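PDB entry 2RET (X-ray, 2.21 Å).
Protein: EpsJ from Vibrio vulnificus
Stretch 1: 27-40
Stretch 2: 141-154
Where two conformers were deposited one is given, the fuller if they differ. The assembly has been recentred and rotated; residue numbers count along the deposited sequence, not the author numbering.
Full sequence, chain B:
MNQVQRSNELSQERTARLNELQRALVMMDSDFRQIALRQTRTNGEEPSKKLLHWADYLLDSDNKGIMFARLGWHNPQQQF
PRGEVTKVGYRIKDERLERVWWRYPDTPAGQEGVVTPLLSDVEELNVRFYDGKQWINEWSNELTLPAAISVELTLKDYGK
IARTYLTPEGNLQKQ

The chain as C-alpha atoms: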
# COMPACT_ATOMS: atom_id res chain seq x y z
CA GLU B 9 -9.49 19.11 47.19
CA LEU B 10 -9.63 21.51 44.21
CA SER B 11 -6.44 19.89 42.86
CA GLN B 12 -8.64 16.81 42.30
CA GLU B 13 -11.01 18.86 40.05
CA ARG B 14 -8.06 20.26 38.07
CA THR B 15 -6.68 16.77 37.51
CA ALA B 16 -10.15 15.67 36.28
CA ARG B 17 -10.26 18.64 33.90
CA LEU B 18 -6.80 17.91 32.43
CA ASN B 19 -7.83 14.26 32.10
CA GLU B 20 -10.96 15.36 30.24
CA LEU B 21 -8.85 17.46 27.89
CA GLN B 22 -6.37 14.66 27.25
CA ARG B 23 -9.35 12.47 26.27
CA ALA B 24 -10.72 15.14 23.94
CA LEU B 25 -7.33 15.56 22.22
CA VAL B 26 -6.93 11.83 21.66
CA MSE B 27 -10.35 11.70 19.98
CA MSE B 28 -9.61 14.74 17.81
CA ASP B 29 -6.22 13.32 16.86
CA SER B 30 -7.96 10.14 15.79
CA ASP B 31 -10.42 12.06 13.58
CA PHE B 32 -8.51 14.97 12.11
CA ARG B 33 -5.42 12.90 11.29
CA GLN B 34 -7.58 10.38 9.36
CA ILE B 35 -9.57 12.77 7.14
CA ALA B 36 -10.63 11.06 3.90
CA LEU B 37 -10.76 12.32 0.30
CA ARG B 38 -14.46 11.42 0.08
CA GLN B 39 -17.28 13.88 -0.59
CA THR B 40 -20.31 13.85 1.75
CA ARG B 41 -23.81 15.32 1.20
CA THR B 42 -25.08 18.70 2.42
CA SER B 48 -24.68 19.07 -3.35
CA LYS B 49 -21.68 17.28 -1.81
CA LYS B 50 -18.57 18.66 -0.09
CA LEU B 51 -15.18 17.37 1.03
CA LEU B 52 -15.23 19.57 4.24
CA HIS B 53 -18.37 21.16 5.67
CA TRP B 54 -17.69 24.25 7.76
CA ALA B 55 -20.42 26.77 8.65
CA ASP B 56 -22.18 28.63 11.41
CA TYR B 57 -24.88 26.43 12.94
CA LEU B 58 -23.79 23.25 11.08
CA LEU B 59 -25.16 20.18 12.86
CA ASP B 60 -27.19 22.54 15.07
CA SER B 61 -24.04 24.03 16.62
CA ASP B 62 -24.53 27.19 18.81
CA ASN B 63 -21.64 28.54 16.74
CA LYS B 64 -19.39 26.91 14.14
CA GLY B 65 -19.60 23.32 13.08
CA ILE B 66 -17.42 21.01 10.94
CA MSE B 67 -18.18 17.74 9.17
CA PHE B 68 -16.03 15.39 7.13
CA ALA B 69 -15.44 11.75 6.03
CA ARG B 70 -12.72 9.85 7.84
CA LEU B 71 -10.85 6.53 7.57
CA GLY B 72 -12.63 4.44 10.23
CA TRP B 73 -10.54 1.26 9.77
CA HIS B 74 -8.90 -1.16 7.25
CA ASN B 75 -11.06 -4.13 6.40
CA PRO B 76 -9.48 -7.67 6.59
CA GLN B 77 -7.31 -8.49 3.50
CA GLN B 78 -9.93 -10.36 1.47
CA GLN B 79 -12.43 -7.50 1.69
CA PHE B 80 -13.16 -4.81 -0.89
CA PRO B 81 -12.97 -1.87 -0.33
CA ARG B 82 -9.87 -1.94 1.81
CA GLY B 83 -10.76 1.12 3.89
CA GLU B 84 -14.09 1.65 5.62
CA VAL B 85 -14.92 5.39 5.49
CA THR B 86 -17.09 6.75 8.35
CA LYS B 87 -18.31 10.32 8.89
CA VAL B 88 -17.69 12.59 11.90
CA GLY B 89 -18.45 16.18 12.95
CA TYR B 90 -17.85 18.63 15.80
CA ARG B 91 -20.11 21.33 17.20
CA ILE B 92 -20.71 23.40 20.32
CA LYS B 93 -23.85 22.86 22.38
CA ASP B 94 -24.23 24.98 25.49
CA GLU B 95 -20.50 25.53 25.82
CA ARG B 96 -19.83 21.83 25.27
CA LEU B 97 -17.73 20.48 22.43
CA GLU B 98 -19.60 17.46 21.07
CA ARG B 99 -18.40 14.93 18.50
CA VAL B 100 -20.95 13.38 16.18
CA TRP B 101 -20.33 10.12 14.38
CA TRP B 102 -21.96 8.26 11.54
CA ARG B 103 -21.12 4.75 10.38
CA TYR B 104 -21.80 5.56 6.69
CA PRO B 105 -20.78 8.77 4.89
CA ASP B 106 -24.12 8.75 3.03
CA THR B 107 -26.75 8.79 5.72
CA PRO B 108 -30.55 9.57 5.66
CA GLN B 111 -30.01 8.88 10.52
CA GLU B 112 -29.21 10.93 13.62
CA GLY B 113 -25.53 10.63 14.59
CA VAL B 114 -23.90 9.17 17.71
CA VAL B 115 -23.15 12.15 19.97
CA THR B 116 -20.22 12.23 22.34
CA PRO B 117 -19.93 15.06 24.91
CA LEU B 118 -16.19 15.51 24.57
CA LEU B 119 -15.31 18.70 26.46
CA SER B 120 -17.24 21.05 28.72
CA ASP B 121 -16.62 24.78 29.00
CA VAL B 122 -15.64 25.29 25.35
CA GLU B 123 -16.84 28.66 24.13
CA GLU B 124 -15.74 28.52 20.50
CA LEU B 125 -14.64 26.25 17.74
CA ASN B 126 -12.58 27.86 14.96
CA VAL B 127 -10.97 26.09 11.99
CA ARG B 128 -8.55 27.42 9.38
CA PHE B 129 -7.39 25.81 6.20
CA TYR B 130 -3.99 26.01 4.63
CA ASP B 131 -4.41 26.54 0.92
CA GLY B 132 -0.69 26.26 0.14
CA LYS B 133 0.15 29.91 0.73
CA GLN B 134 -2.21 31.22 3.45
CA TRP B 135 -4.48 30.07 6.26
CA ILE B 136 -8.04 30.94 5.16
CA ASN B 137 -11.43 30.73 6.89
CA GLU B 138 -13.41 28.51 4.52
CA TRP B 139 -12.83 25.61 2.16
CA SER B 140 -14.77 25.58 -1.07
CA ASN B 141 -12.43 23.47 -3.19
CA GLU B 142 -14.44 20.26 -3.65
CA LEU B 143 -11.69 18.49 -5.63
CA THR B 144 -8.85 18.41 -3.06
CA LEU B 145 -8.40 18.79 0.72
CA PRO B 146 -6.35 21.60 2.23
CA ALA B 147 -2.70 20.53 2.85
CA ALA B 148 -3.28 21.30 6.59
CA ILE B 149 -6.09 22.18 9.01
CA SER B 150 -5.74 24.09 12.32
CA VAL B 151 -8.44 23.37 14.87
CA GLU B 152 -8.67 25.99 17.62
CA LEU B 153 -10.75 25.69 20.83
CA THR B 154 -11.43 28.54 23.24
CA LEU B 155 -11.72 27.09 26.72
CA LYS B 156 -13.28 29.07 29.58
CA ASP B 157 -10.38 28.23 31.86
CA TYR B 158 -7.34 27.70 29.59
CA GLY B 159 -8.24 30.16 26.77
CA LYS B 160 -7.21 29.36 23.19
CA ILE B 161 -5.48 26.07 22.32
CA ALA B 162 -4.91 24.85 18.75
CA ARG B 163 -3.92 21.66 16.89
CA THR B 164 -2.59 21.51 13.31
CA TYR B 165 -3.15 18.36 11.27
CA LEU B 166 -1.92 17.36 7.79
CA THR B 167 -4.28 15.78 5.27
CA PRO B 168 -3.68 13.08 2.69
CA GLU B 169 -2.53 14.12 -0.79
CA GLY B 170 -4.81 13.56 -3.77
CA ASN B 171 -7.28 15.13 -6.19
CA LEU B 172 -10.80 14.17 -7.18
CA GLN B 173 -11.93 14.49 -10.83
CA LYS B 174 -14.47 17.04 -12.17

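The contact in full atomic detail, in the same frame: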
# COMPACT_ATOMS: atom_id res chain seq x y z
N MSE B 27 -9.23 11.82 20.93
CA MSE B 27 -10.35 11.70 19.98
C MSE B 27 -10.21 12.56 18.73
O MSE B 27 -10.43 12.10 17.61
CB MSE B 27 -11.65 12.02 20.70
CG MSE B 27 -12.89 11.78 19.85
SE MSE B 27 -13.29 9.86 19.59
CE MSE B 27 -14.46 9.77 21.21
N MSE B 28 -9.84 13.80 18.92
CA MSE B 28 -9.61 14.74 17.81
C MSE B 28 -8.42 14.38 16.96
O MSE B 28 -8.44 14.59 15.75
CB MSE B 28 -9.39 16.14 18.33
CG MSE B 28 -10.57 16.65 19.11
SE MSE B 28 -10.24 18.44 19.82
CE MSE B 28 -9.58 19.36 18.22
N ASP B 29 -7.38 13.83 17.58
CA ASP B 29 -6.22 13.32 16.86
C ASP B 29 -6.67 12.18 15.98
O ASP B 29 -6.27 12.09 14.81
CB ASP B 29 -5.12 12.81 17.81
CG ASP B 29 -3.95 13.80 17.98
OD1 ASP B 29 -3.73 14.64 17.12
OD2 ASP B 29 -3.18 13.67 18.95
N SER B 30 -7.51 11.31 16.53
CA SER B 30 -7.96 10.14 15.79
C SER B 30 -8.73 10.56 14.54
O SER B 30 -8.58 9.92 13.50
CB SER B 30 -8.79 9.18 16.66
OG SER B 30 -10.13 9.67 16.92
N ASP B 31 -9.52 11.63 14.65
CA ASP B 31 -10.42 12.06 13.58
C ASP B 31 -9.71 12.93 12.54
O ASP B 31 -9.74 12.64 11.35
CB ASP B 31 -11.62 12.85 14.13
CG ASP B 31 -12.64 11.99 14.83
OD1 ASP B 31 -12.78 10.78 14.53
OD2 ASP B 31 -13.37 12.55 15.70
N PHE B 32 -9.10 14.00 12.99
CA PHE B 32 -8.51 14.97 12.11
C PHE B 32 -7.23 14.48 11.41
O PHE B 32 -6.86 15.02 10.34
CB PHE B 32 -8.26 16.28 12.84
CG PHE B 32 -9.50 17.04 13.12
CD1 PHE B 32 -10.08 17.81 12.15
CD2 PHE B 32 -10.07 17.03 14.39
CE1 PHE B 32 -11.23 18.53 12.41
CE2 PHE B 32 -11.24 17.71 14.64
CZ PHE B 32 -11.82 18.48 13.65
N ARG B 33 -6.55 13.50 11.98
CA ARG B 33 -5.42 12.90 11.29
C ARG B 33 -5.84 11.84 10.23
O ARG B 33 -5.00 11.42 9.43
CB ARG B 33 -4.43 12.28 12.28
CG ARG B 33 -3.68 13.28 13.13
CD ARG B 33 -2.88 12.48 14.11
NE ARG B 33 -2.11 13.20 15.12
CZ ARG B 33 -0.84 13.60 14.97
NH1 ARG B 33 -0.17 13.41 13.85
NH2 ARG B 33 -0.23 14.19 15.99
N GLN B 34 -7.10 11.42 10.25
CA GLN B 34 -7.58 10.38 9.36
C GLN B 34 -8.70 10.88 8.44
O GLN B 34 -9.58 10.11 8.02
CB GLN B 34 -8.02 9.16 10.19
CG GLN B 34 -6.84 8.59 11.02
CD GLN B 34 -6.90 7.13 11.17
OE1 GLN B 34 -6.20 6.37 10.48
NE2 GLN B 34 -7.73 6.70 12.08
N ILE B 35 -8.62 12.15 8.07
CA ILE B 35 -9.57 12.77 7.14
C ILE B 35 -9.45 12.10 5.76
O ILE B 35 -8.35 11.89 5.26
CB ILE B 35 -9.34 14.31 6.99
CG1 ILE B 35 -9.61 15.00 8.33
CG2 ILE B 35 -10.25 14.92 5.89
CD1 ILE B 35 -9.59 16.57 8.26
N ALA B 36 -10.60 11.79 5.16
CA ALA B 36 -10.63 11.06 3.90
C ALA B 36 -11.08 11.95 2.72
O ALA B 36 -11.94 12.82 2.86
CB ALA B 36 -11.50 9.80 4.04
N LEU B 37 -10.44 11.72 1.58
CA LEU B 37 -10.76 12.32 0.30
C LEU B 37 -12.03 11.66 -0.24
O LEU B 37 -11.99 10.84 -1.14
CB LEU B 37 -9.56 12.16 -0.65
CG LEU B 37 -9.49 13.08 -1.88
CD1 LEU B 37 -9.53 14.53 -1.47
CD2 LEU B 37 -8.22 12.74 -2.71
N ARG B 38 -13.15 12.04 0.35
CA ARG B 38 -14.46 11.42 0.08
C ARG B 38 -15.51 12.50 0.34
O ARG B 38 -15.62 13.01 1.45
CB ARG B 38 -14.65 10.17 0.97
CG ARG B 38 -16.08 9.64 1.20
CD ARG B 38 -16.81 9.30 -0.09
NE ARG B 38 -17.68 8.12 -0.01
CZ ARG B 38 -19.01 8.12 0.12
NH1 ARG B 38 -19.69 9.26 0.23
NH2 ARG B 38 -19.68 6.97 0.14
N GLN B 39 -16.23 12.87 -0.71
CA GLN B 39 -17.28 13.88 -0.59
C GLN B 39 -18.51 13.33 0.16
O GLN B 39 -18.86 12.16 0.01
CB GLN B 39 -17.71 14.37 -1.96
CG GLN B 39 -16.73 15.34 -2.59
CD GLN B 39 -17.08 15.65 -4.02
OE1 GLN B 39 -17.78 14.90 -4.66
NE2 GLN B 39 -16.58 16.76 -4.53
N THR B 40 -19.14 14.20 0.95
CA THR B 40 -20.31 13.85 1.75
C THR B 40 -21.42 14.87 1.45
O THR B 40 -21.15 16.01 1.09
CB THR B 40 -19.94 13.76 3.26
OG1 THR B 40 -18.97 14.76 3.60
CG2 THR B 40 -19.29 12.42 3.55
N ASN B 141 -13.00 24.34 -2.18
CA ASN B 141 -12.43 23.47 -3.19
C ASN B 141 -12.94 22.05 -2.93
O ASN B 141 -12.62 21.43 -1.92
CB ASN B 141 -10.90 23.52 -3.11
CG ASN B 141 -10.23 22.79 -4.23
OD1 ASN B 141 -10.82 21.94 -4.88
ND2 ASN B 141 -8.98 23.11 -4.46
N GLU B 142 -13.78 21.56 -3.83
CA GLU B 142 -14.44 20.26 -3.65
C GLU B 142 -13.62 19.11 -4.24
O GLU B 142 -13.96 17.92 -4.04
CB GLU B 142 -15.88 20.29 -4.23
CG GLU B 142 -16.98 20.52 -3.16
CD GLU B 142 -17.48 21.98 -3.05
OE1 GLU B 142 -18.37 22.36 -3.85
OE2 GLU B 142 -17.01 22.73 -2.15
N LEU B 143 -12.53 19.47 -4.93
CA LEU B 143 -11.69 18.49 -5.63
C LEU B 143 -10.49 17.98 -4.83
O LEU B 143 -9.99 16.92 -5.11
CB LEU B 143 -11.20 19.09 -6.96
CG LEU B 143 -12.31 19.51 -7.93
CD1 LEU B 143 -11.71 20.04 -9.24
CD2 LEU B 143 -13.28 18.36 -8.17
N THR B 144 -10.04 18.74 -3.84
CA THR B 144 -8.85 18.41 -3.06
C THR B 144 -9.01 18.96 -1.63
O THR B 144 -9.73 19.93 -1.40
CB THR B 144 -7.54 18.95 -3.76
OG1 THR B 144 -6.37 18.39 -3.14
CG2 THR B 144 -7.45 20.48 -3.65
N LEU B 145 -8.34 18.34 -0.66
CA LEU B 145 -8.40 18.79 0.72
C LEU B 145 -7.35 19.87 0.89
O LEU B 145 -6.43 19.95 0.08
CB LEU B 145 -8.15 17.64 1.71
CG LEU B 145 -9.29 16.61 1.91
CD1 LEU B 145 -8.74 15.37 2.54
CD2 LEU B 145 -10.47 17.20 2.75
N PRO B 146 -7.47 20.71 1.93
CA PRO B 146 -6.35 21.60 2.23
C PRO B 146 -5.14 20.78 2.71
O PRO B 146 -5.33 19.73 3.33
CB PRO B 146 -6.90 22.48 3.37
CG PRO B 146 -7.88 21.59 4.04
CD PRO B 146 -8.56 20.87 2.90
N ALA B 147 -3.92 21.24 2.43
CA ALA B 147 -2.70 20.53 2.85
C ALA B 147 -2.64 20.34 4.40
O ALA B 147 -2.07 19.37 4.90
CB ALA B 147 -1.43 21.29 2.31
N ALA B 148 -3.24 21.28 5.12
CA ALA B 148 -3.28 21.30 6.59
C ALA B 148 -4.55 22.01 7.10
O ALA B 148 -5.15 22.83 6.42
CB ALA B 148 -2.04 21.96 7.17
N ILE B 149 -4.93 21.66 8.32
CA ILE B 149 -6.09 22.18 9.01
C ILE B 149 -5.63 22.50 10.44
O ILE B 149 -4.93 21.72 11.05
CB ILE B 149 -7.25 21.10 8.99
CG1 ILE B 149 -7.73 20.89 7.54
CG2 ILE B 149 -8.49 21.54 9.75
CD1 ILE B 149 -8.21 19.47 7.26
N SER B 150 -6.03 23.65 10.95
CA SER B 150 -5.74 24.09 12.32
C SER B 150 -7.10 24.18 13.00
O SER B 150 -7.98 24.90 12.55
CB SER B 150 -5.06 25.49 12.34
OG SER B 150 -4.82 25.95 13.69
N VAL B 151 -7.25 23.40 14.06
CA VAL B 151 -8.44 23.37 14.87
C VAL B 151 -8.12 24.10 16.17
O VAL B 151 -7.26 23.67 16.92
CB VAL B 151 -8.90 21.91 15.11
CG1 VAL B 151 -10.20 21.90 15.99
CG2 VAL B 151 -9.14 21.23 13.75
N GLU B 152 -8.82 25.22 16.40
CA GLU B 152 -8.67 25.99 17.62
C GLU B 152 -9.92 25.95 18.51
O GLU B 152 -11.01 26.19 18.07
CB GLU B 152 -8.33 27.43 17.27
CG GLU B 152 -8.06 28.29 18.50
CD GLU B 152 -7.73 29.71 18.12
OE1 GLU B 152 -8.68 30.45 17.72
OE2 GLU B 152 -6.52 30.04 18.20
N LEU B 153 -9.71 25.66 19.79
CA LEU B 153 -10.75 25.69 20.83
C LEU B 153 -10.45 26.83 21.79
O LEU B 153 -9.31 27.07 22.13
CB LEU B 153 -10.76 24.38 21.62
CG LEU B 153 -10.89 23.10 20.78
CD1 LEU B 153 -10.76 21.87 21.65
CD2 LEU B 153 -12.22 23.13 20.09
N THR B 154 -11.49 27.53 22.21
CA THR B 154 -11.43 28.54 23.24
C THR B 154 -12.12 27.92 24.46
O THR B 154 -13.35 27.70 24.48
CB THR B 154 -12.12 29.84 22.79
OG1 THR B 154 -11.54 30.27 21.55
CG2 THR B 154 -12.04 31.00 23.91

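The two stretches run against each other in opposite senses: the helix through M28 and F32 and the strand 148-154 make an angle of 154° between their N-to-C directions, with axes 11.4 Å apart at closest approach. That spacing leaves room for one layer of interlocked side chains, and the antiparallel course means that walking forward along stretch 2 moves backward along stretch 1, from Q39 to M28.

The walk opens with a turn. N141 folds its side chain back on its own backbone, OD1 accepting from L143 N at 3.0 Å and, weakly, from T144 N at 3.5 Å. Next comes E142, whose contribution is its backbone rather than its charge: its carbonyl O accepts a hydrogen bond from Q39 NE2 at 2.9 Å, the single hydrogen bond between the stretches. Its N-H...acceptor angle of 133° makes it bent. Q39 starts out sideways, but a m, t side chain carries the amide to the carbonyl. The lesson is that a long polar side chain can tie together two loops that share no backbone pairing.

L143 and T144 direct their CB atoms away from stretch 1, so L37 meets them largely along the backbone, with L37 CD1 4.2 Å from T144 CA. The same methyl lies 4.0 Å from L145 CG, where the apolar seam begins. L145 points toward stretch 1 and gives up more area here than any other residue of the pair. Its CD1 packs 3.7 Å from I35 CG2, so that one leucine serves both L37 and I35.

P146, A147 and A148 make no contact across the interface. From I149 the strand sets the rhythm: alternate residues I149, V151 and L153 point toward stretch 1, while S150 stays out of reach and E152 points away. I149 CD1 meets I35 CD1 at 3.4 Å, a tight methyl-to-methyl fit between two buried isoleucines.

V151 is where the strand meets both helical residues that face it. Its CG2 sits over a face of the F32 ring, 3.8 Å from the centroid and 16° off the normal, a CH-pi contact in which a methyl rests on the aromatic cloud. Its other methyl, CG1, lies 3.4 Å from M28 CE, so the branched valine fills two neighbouring sites at once. M28 and F32 are four residues apart, about one helical turn, which puts both on the side facing the strand. L153 closes the seam, its CD1 3.9 Å from M28 SE; the flexible selenomethionine thereby spans two inward strand positions.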